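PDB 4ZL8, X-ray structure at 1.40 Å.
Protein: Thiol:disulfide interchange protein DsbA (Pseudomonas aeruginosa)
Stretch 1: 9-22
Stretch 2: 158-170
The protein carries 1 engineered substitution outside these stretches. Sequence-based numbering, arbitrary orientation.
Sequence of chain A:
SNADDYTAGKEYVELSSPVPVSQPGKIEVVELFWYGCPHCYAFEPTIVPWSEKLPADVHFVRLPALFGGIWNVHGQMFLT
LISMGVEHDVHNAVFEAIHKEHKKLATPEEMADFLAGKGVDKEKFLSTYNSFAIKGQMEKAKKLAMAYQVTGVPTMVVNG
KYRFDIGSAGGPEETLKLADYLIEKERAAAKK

Stretch 1, residues 9-22: GKEYVELSSPVPVS
Stretch 2 158-170: VNGKYRFDIGSAG

Residues 9-22 run mostly as loop, with a short strand at Val13 and Glu14, antiparallel to the strand that begins at Tyr162. In the second stretch a turn precedes that strand: Lys161 N and Tyr162 N both donate to Val158 O (2.9 and 3.1 Å), with positive phi at Asn159 (50/34) and Gly160 (69/12). A short helix, 166-169, follows the strand.

The register is set by Val13 opposite Arg163, a hydrogen-bonded pair with CA atoms 5.4 Å apart; Val13 N to Arg163 O is 3.0 Å and Arg163 N to Val13 O is 2.9 Å. Glu14 and Tyr162 form the next, non-hydrogen-bonded pair, CA to CA 4.6 Å. Leu15 N then donates to Lys161 O at 2.8 Å. Beyond this the first stretch loops outward through Ser16 and Ser17, which touch nothing in the second stretch, and returns so that Val19 N donates to Gly160 O at 2.8 Å. Gly160 CA lies 3.4 Å from Val19 O, and an ideal CB on Gly160 would fall 2.0 Å from Val19 O, so the close approach depends on glycine. One water closes this end, donating to Val19 O (2.7 Å) and Asn159 O (2.8 Å).

At the other end the helix start supplies the anchor. Asp165 (chi1 p) is the N-cap, its OD1 accepting from Ser168 N at 2.9 Å. Ser168 (p) points toward the first stretch; its OG accepts from Asp165 N at 3.0 Å and donates to Glu11 O at 2.7 Å. One hydroxyl thus ties the cap to the first stretch, while Glu11 CA sits 3.3 Å from Ser168 O.

The side chains of Val13 (m) and Arg163 (t, t, p, chi4 -136°) share one face of the sheet. Val13 CG2 lies over a face of the guanidinium, 3.6 Å from Arg163 NH1, and Leu15 (m, t), pointing toward the second stretch, brings CD2 obliquely to 3.7 Å from Arg163 NH2. The guanidinium thus offers Val13 a flat surface while its nitrogens bond elsewhere in the structure.

Glu14 (t, t) and Tyr162 (m) occupy the opposite face, with Glu14 OE2 at the ring edge, 3.8 Å from Tyr162 CE1. Tyr12 (p) meets Tyr162 obliquely: ring centroids are 5.7 Å apart, planes at 84°, and Tyr12 CE1 is 3.8 Å from Tyr162 CD1.

Near the turn, Pro18 CB rests 3.9 Å from Lys161 CG, and Val21 (m) points toward the second stretch, its CG1 3.6 Å from Asn159 OD1.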

ATOM      1  N   GLY A   9      -3.490  17.328 -13.994  1.00 18.11           N
ATOM      2  CA  GLY A   9      -4.743  17.903 -13.558  1.00 20.76           C
ATOM      3  C   GLY A   9      -5.956  17.083 -13.944  1.00 23.76           C
ATOM      4  O   GLY A   9      -7.046  17.299 -13.423  1.00 26.90           O
ATOM      5  N   LYS A  10      -5.770  16.146 -14.867  1.00 18.74           N
ATOM      6  CA  LYS A  10      -6.846  15.283 -15.327  1.00 19.45           C
ATOM      7  C   LYS A  10      -6.674  13.869 -14.759  1.00 18.02           C
ATOM      8  O   LYS A  10      -7.227  13.536 -13.712  1.00 18.73           O
ATOM      9  CB  LYS A  10      -6.875  15.285 -16.861  1.00 23.20           C
ATOM     10  CG  LYS A  10      -8.034  14.540 -17.478  1.00 29.42           C
ATOM     11  CD  LYS A  10      -8.102  14.839 -18.964  0.56 31.38           C
ATOM     12  CE  LYS A  10      -9.124  13.986 -19.681  0.67 36.93           C
ATOM     13  NZ  LYS A  10      -9.203  14.360 -21.116  0.91 45.10           N
ATOM     14  N   GLU A  11      -5.867  13.033 -15.406  1.00 14.87           N
ATOM     15  CA  GLU A  11      -5.740  11.658 -14.960  1.00 14.12           C
ATOM     16  C   GLU A  11      -4.876  11.533 -13.695  1.00 12.28           C
ATOM     17  O   GLU A  11      -4.984  10.579 -12.959  1.00 13.46           O
ATOM     18  CB  GLU A  11      -5.167  10.779 -16.078  1.00 13.76           C
ATOM     19  CG  GLU A  11      -6.004  10.715 -17.346  1.00 16.25           C
ATOM     20  CD  GLU A  11      -5.612  11.767 -18.357  1.00 18.37           C
ATOM     21  OE1 GLU A  11      -4.878  12.717 -18.022  1.00 18.96           O
ATOM     22  OE2 GLU A  11      -6.016  11.640 -19.536  1.00 22.63           O
ATOM     23  N   TYR A  12      -3.997  12.504 -13.478  1.00 12.63           N
ATOM     24  CA  TYR A  12      -3.161  12.575 -12.282  1.00 10.48           C
ATOM     25  C   TYR A  12      -2.977  14.032 -11.900  1.00 12.77           C
ATOM     26  O   TYR A  12      -3.203  14.916 -12.721  1.00 14.23           O
ATOM     27  CB  TYR A  12      -1.777  11.937 -12.519  1.00 11.37           C
ATOM     28  CG  TYR A  12      -0.885  12.692 -13.480  1.00 11.80           C
ATOM     29  CD1 TYR A  12       0.122  13.539 -13.022  1.00 13.88           C
ATOM     30  CD2 TYR A  12      -1.029  12.536 -14.849  1.00 12.66           C
ATOM     31  CE1 TYR A  12       0.925  14.223 -13.908  1.00 13.96           C
ATOM     32  CE2 TYR A  12      -0.232  13.217 -15.747  1.00 15.17           C
ATOM     33  CZ  TYR A  12       0.755  14.052 -15.273  1.00 15.86           C
ATOM     34  OH  TYR A  12       1.560  14.738 -16.159  1.00 17.72           O
ATOM     35  N   VAL A  13      -2.531  14.253 -10.661  1.00 11.94           N
ATOM     36  CA  VAL A  13      -2.123  15.594 -10.262  1.00 11.59           C
ATOM     37  C   VAL A  13      -0.691  15.542  -9.753  1.00 11.34           C
ATOM     38  O   VAL A  13      -0.250  14.530  -9.226  1.00 11.86           O
ATOM     39  CB  VAL A  13      -3.053  16.196  -9.177  1.00 13.53           C
ATOM     40  CG1 VAL A  13      -4.462  16.300  -9.678  1.00 15.08           C
ATOM     41  CG2 VAL A  13      -2.979  15.392  -7.868  1.00 13.63           C
ATOM     42  N   GLU A  14       0.011  16.653  -9.917  1.00 13.89           N
ATOM     43  CA  GLU A  14       1.334  16.807  -9.326  1.00 12.98           C
ATOM     44  C   GLU A  14       1.205  17.482  -7.959  1.00 12.53           C
ATOM     45  O   GLU A  14       0.545  18.517  -7.814  1.00 15.33           O
ATOM     46  CB  GLU A  14       2.242  17.625 -10.236  1.00 16.79           C
ATOM     47  CG  GLU A  14       3.674  17.610  -9.751  1.00 27.94           C
ATOM     48  CD  GLU A  14       4.662  18.102 -10.781  1.00 33.08           C
ATOM     49  OE1 GLU A  14       5.723  18.607 -10.357  1.00 39.64           O
ATOM     50  OE2 GLU A  14       4.384  17.976 -12.000  1.00 33.77           O
ATOM     51  N   LEU A  15       1.810  16.876  -6.946  1.00 10.71           N
ATOM     52  CA  LEU A  15       1.812  17.472  -5.622  1.00 10.77           C
ATOM     53  C   LEU A  15       2.711  18.708  -5.624  1.00 12.92           C
ATOM     54  O   LEU A  15       3.885  18.613  -6.002  1.00 14.42           O
ATOM     55  CB  LEU A  15       2.312  16.438  -4.606  1.00 12.02           C
ATOM     56  CG  LEU A  15       1.493  15.154  -4.493  1.00 11.61           C
ATOM     57  CD1 LEU A  15       2.105  14.208  -3.494  1.00 12.53           C
ATOM     58  CD2 LEU A  15       0.062  15.471  -4.086  1.00 15.60           C
ATOM     59  N   SER A  16       2.193  19.851  -5.176  1.00 12.16           N
ATOM     60  CA  SER A  16       2.974  21.072  -5.167  1.00 13.62           C
ATOM     61  C   SER A  16       4.130  20.997  -4.153  1.00 13.90           C
ATOM     62  O   SER A  16       5.141  21.702  -4.315  1.00 17.09           O
ATOM     63  CB  SER A  16       2.104  22.301  -4.938  1.00 15.78           C
ATOM     64  OG  SER A  16       1.597  22.374  -3.623  1.00 15.93           O
ATOM     65  N   SER A  17       3.970  20.147  -3.137  1.00 13.75           N
ATOM     66  CA  SER A  17       5.034  19.837  -2.176  1.00 14.91           C
ATOM     67  C   SER A  17       5.366  18.345  -2.282  1.00 12.71           C
ATOM     68  O   SER A  17       4.745  17.535  -1.603  1.00 14.20           O
ATOM     69  CB  SER A  17       4.601  20.180  -0.752  1.00 16.08           C
ATOM     70  OG  SER A  17       4.404  21.577  -0.576  1.00 17.64           O
ATOM     71  N   PRO A  18       6.307  17.987  -3.170  1.00 12.81           N
ATOM     72  CA  PRO A  18       6.712  16.587  -3.299  1.00 14.15           C
ATOM     73  C   PRO A  18       7.197  16.011  -1.977  1.00 12.82           C
ATOM     74  O   PRO A  18       7.733  16.719  -1.119  1.00 15.84           O
ATOM     75  CB  PRO A  18       7.849  16.626  -4.319  1.00 15.82           C
ATOM     76  CG  PRO A  18       7.638  17.885  -5.091  1.00 21.31           C
ATOM     77  CD  PRO A  18       7.007  18.860  -4.129  1.00 16.88           C
ATOM     78  N   VAL A  19       6.979  14.717  -1.824  1.00 11.57           N
ATOM     79  CA  VAL A  19       7.210  14.004  -0.575  1.00 12.00           C
ATOM     80  C   VAL A  19       8.444  13.109  -0.743  1.00 13.14           C
ATOM     81  O   VAL A  19       8.640  12.503  -1.802  1.00 12.46           O
ATOM     82  CB  VAL A  19       5.971  13.154  -0.244  1.00 12.72           C
ATOM     83  CG1 VAL A  19       6.128  12.420   1.056  1.00 12.45           C
ATOM     84  CG2 VAL A  19       4.705  14.049  -0.213  1.00 13.13           C
ATOM     85  N   PRO A  20       9.297  13.018   0.292  1.00 13.21           N
ATOM     86  CA  PRO A  20      10.452  12.119   0.168  1.00 12.73           C
ATOM     87  C   PRO A  20      10.008  10.685  -0.047  1.00 12.15           C
ATOM     88  O   PRO A  20       8.959  10.259   0.416  1.00 12.47           O
ATOM     89  CB  PRO A  20      11.167  12.274   1.520  1.00 17.24           C
ATOM     90  CG  PRO A  20      10.715  13.629   2.037  1.00 19.33           C
ATOM     91  CD  PRO A  20       9.308  13.784   1.548  1.00 15.83           C
ATOM     92  N   VAL A  21      10.850   9.925  -0.741  1.00 13.44           N
ATOM     93  CA  VAL A  21      10.540   8.529  -1.051  1.00 11.28           C
ATOM     94  C   VAL A  21      11.188   7.581  -0.034  1.00 12.19           C
ATOM     95  O   VAL A  21      12.161   7.923   0.616  1.00 13.94           O
ATOM     96  CB  VAL A  21      10.952   8.141  -2.479  1.00 11.85           C
ATOM     97  CG1 VAL A  21      10.214   9.009  -3.500  1.00 12.81           C
ATOM     98  CG2 VAL A  21      12.471   8.233  -2.677  1.00 12.55           C
ATOM     99  N   SER A  22      10.640   6.383   0.077  1.00 11.53           N
ATOM    100  CA  SER A  22      11.060   5.443   1.105  1.00 10.95           C
ATOM    101  C   SER A  22      12.433   4.840   0.832  1.00 12.92           C
ATOM    102  O   SER A  22      13.148   4.480   1.769  1.00 16.45           O
ATOM    103  CB  SER A  22      10.019   4.329   1.267  1.00 12.89           C
ATOM    104  OG  SER A  22       9.769   3.637   0.068  1.00 15.21           O
ATOM    105  N   VAL A 158       3.251   8.132  -7.375  1.00  8.41           N
ATOM    106  CA  VAL A 158       4.534   7.846  -8.003  1.00  8.62           C
ATOM    107  C   VAL A 158       5.576   8.886  -7.641  1.00  9.54           C
ATOM    108  O   VAL A 158       5.348  10.107  -7.790  1.00  9.47           O
ATOM    109  CB  VAL A 158       4.398   7.710  -9.528  1.00  9.60           C
ATOM    110  CG1 VAL A 158       5.744   7.630 -10.214  1.00  9.82           C
ATOM    111  CG2 VAL A 158       3.599   6.457  -9.856  1.00 10.63           C
ATOM    112  N   ASN A 159       6.701   8.364  -7.151  1.00  9.03           N
ATOM    113  CA  ASN A 159       7.900   9.106  -6.771  1.00 10.80           C
ATOM    114  C   ASN A 159       7.657  10.308  -5.866  1.00 10.04           C
ATOM    115  O   ASN A 159       8.364  11.309  -5.919  1.00 10.84           O
ATOM    116  CB  ASN A 159       8.727   9.514  -7.995  1.00 10.18           C
ATOM    117  CG  ASN A 159      10.190   9.245  -7.806  1.00 10.51           C
ATOM    118  OD1 ASN A 159      10.576   8.405  -6.991  1.00 11.38           O
ATOM    119  ND2 ASN A 159      11.021   9.975  -8.544  1.00 13.71           N
ATOM    120  N   GLY A 160       6.665  10.173  -4.994  1.00  9.74           N
ATOM    121  CA  GLY A 160       6.345  11.219  -4.034  1.00 10.03           C
ATOM    122  C   GLY A 160       5.766  12.471  -4.675  1.00 10.12           C
ATOM    123  O   GLY A 160       5.656  13.504  -4.032  1.00 11.54           O
ATOM    124  N   LYS A 161       5.397  12.363  -5.952  1.00 10.02           N
ATOM    125  CA  LYS A 161       5.127  13.537  -6.779  1.00 12.00           C
ATOM    126  C   LYS A 161       3.772  13.523  -7.482  1.00 11.07           C
ATOM    127  O   LYS A 161       3.241  14.596  -7.762  1.00 12.85           O
ATOM    128  CB  LYS A 161       6.219  13.670  -7.869  1.00 14.57           C
ATOM    129  CG  LYS A 161       7.551  14.174  -7.363  1.00 23.89           C
ATOM    130  CD  LYS A 161       8.581  14.198  -8.489  1.00 22.90           C
ATOM    131  CE  LYS A 161       9.991  14.270  -7.935  1.00 30.98           C
ATOM    132  NZ  LYS A 161      11.041  14.046  -8.963  1.00 28.06           N
ATOM    133  N   TYR A 162       3.275  12.353  -7.877  1.00 10.11           N
ATOM    134  CA  TYR A 162       2.098  12.285  -8.746  1.00 10.54           C
ATOM    135  C   TYR A 162       1.051  11.405  -8.093  1.00 10.58           C
ATOM    136  O   TYR A 162       1.337  10.252  -7.746  1.00 11.02           O
ATOM    137  CB  TYR A 162       2.450  11.697 -10.119  1.00  9.95           C
ATOM    138  CG  TYR A 162       3.651  12.312 -10.768  1.00 10.66           C
ATOM    139  CD1 TYR A 162       3.605  13.587 -11.301  1.00 11.13           C
ATOM    140  CD2 TYR A 162       4.843  11.609 -10.842  1.00 10.22           C
ATOM    141  CE1 TYR A 162       4.727  14.149 -11.905  1.00 12.59           C
ATOM    142  CE2 TYR A 162       5.953  12.156 -11.426  1.00 12.46           C
ATOM    143  CZ  TYR A 162       5.883  13.422 -11.952  1.00 13.12           C
ATOM    144  OH  TYR A 162       6.972  13.982 -12.553  1.00 14.90           O
ATOM    145  N   ARG A 163      -0.168  11.928  -7.942  1.00  9.16           N
ATOM    146  CA  ARG A 163      -1.247  11.173  -7.295  1.00 10.28           C
ATOM    147  C   ARG A 163      -2.347  10.890  -8.292  1.00  8.85           C
ATOM    148  O   ARG A 163      -2.729  11.769  -9.061  1.00 11.27           O
ATOM    149  CB  ARG A 163      -1.794  11.948  -6.096  1.00  9.61           C
ATOM    150  CG  ARG A 163      -2.770  11.169  -5.238  1.00 10.13           C
ATOM    151  CD  ARG A 163      -3.423  12.040  -4.165  1.00 11.57           C
ATOM    152  NE  ARG A 163      -4.272  13.061  -4.742  1.00 12.23           N
ATOM    153  CZ  ARG A 163      -4.317  14.331  -4.357  1.00 14.07           C
ATOM    154  NH1 ARG A 163      -5.147  15.149  -4.957  1.00 15.30           N
ATOM    155  NH2 ARG A 163      -3.523  14.801  -3.389  1.00 16.65           N
ATOM    156  N   PHE A 164      -2.863   9.668  -8.265  1.00  9.85           N
ATOM    157  CA  PHE A 164      -3.930   9.273  -9.189  1.00 10.40           C
ATOM    158  C   PHE A 164      -4.672   8.074  -8.632  1.00 10.84           C
ATOM    159  O   PHE A 164      -4.180   7.401  -7.735  1.00 10.62           O
ATOM    160  CB  PHE A 164      -3.393   9.001 -10.603  1.00 10.23           C
ATOM    161  CG  PHE A 164      -2.244   8.031 -10.673  1.00 10.80           C
ATOM    162  CD1 PHE A 164      -0.957   8.448 -10.361  1.00 10.74           C
ATOM    163  CD2 PHE A 164      -2.434   6.704 -11.098  1.00  9.60           C
ATOM    164  CE1 PHE A 164       0.116   7.576 -10.448  1.00 11.41           C
ATOM    165  CE2 PHE A 164      -1.350   5.836 -11.202  1.00 10.03           C
ATOM    166  CZ  PHE A 164      -0.082   6.276 -10.864  1.00 10.89           C
ATOM    167  N   ASP A 165      -5.876   7.826  -9.132  1.00 10.58           N
ATOM    168  CA  ASP A 165      -6.608   6.655  -8.673  1.00  9.29           C
ATOM    169  C   ASP A 165      -7.298   5.992  -9.852  1.00 11.72           C
ATOM    170  O   ASP A 165      -7.105   6.417 -10.998  1.00 12.11           O
ATOM    171  CB  ASP A 165      -7.550   6.991  -7.502  1.00 10.75           C
ATOM    172  CG  ASP A 165      -8.587   8.034  -7.836  1.00 12.87           C
ATOM    173  OD1 ASP A 165      -9.086   8.072  -8.968  1.00 13.78           O
ATOM    174  OD2 ASP A 165      -8.996   8.782  -6.910  1.00 15.58           O
ATOM    175  N   ILE A 166      -8.068   4.942  -9.612  1.00 10.16           N
ATOM    176  CA  ILE A 166      -8.622   4.188 -10.716  1.00 13.02           C
ATOM    177  C   ILE A 166      -9.601   5.049 -11.494  1.00 16.20           C
ATOM    178  O   ILE A 166      -9.660   4.998 -12.724  1.00 16.88           O
ATOM    179  CB  ILE A 166      -9.243   2.866 -10.240  1.00 12.77           C
ATOM    180  CG1 ILE A 166      -8.144   1.970  -9.638  1.00 12.58           C
ATOM    181  CG2 ILE A 166      -9.954   2.175 -11.387  1.00 16.25           C
ATOM    182  CD1 ILE A 166      -8.654   0.719  -8.954  1.00 14.72           C
ATOM    183  N   GLY A 167     -10.370   5.864 -10.783  1.00 13.70           N
ATOM    184  CA  GLY A 167     -11.348   6.721 -11.430  1.00 16.13           C
ATOM    185  C   GLY A 167     -10.689   7.789 -12.291  1.00 13.74           C
ATOM    186  O   GLY A 167     -11.118   8.032 -13.427  1.00 17.05           O
ATOM    187  N   SER A 168      -9.646   8.417 -11.775  1.00 13.97           N
ATOM    188  CA  SER A 168      -8.982   9.481 -12.517  1.00 13.28           C
ATOM    189  C   SER A 168      -8.250   8.930 -13.740  1.00 13.89           C
ATOM    190  O   SER A 168      -8.258   9.562 -14.794  1.00 15.11           O
ATOM    191  CB  SER A 168      -8.070  10.315 -11.621  1.00 14.52           C
ATOM    192  OG  SER A 168      -6.877   9.634 -11.281  1.00 12.60           O
ATOM    193  N   ALA A 169      -7.630   7.760 -13.599  1.00 13.87           N
ATOM    194  CA  ALA A 169      -6.915   7.155 -14.731  1.00 14.90           C
ATOM    195  C   ALA A 169      -7.860   6.613 -15.790  1.00 16.67           C
ATOM    196  O   ALA A 169      -7.504   6.569 -16.973  1.00 19.03           O
ATOM    197  CB  ALA A 169      -6.008   6.061 -14.247  1.00 13.18           C
ATOM    198  N   GLY A 170      -9.058   6.200 -15.386  1.00 14.71           N
ATOM    199  CA  GLY A 170     -10.047   5.690 -16.320  1.00 18.61           C
ATOM    200  C   GLY A 170     -10.192   4.176 -16.337  1.00 19.87           C
ATOM    201  O   GLY A 170     -10.718   3.613 -17.307  1.00 24.70           O
TER
HETATM  202  O   HOH W   1       9.535  13.174  -4.230  1.00 20.37           O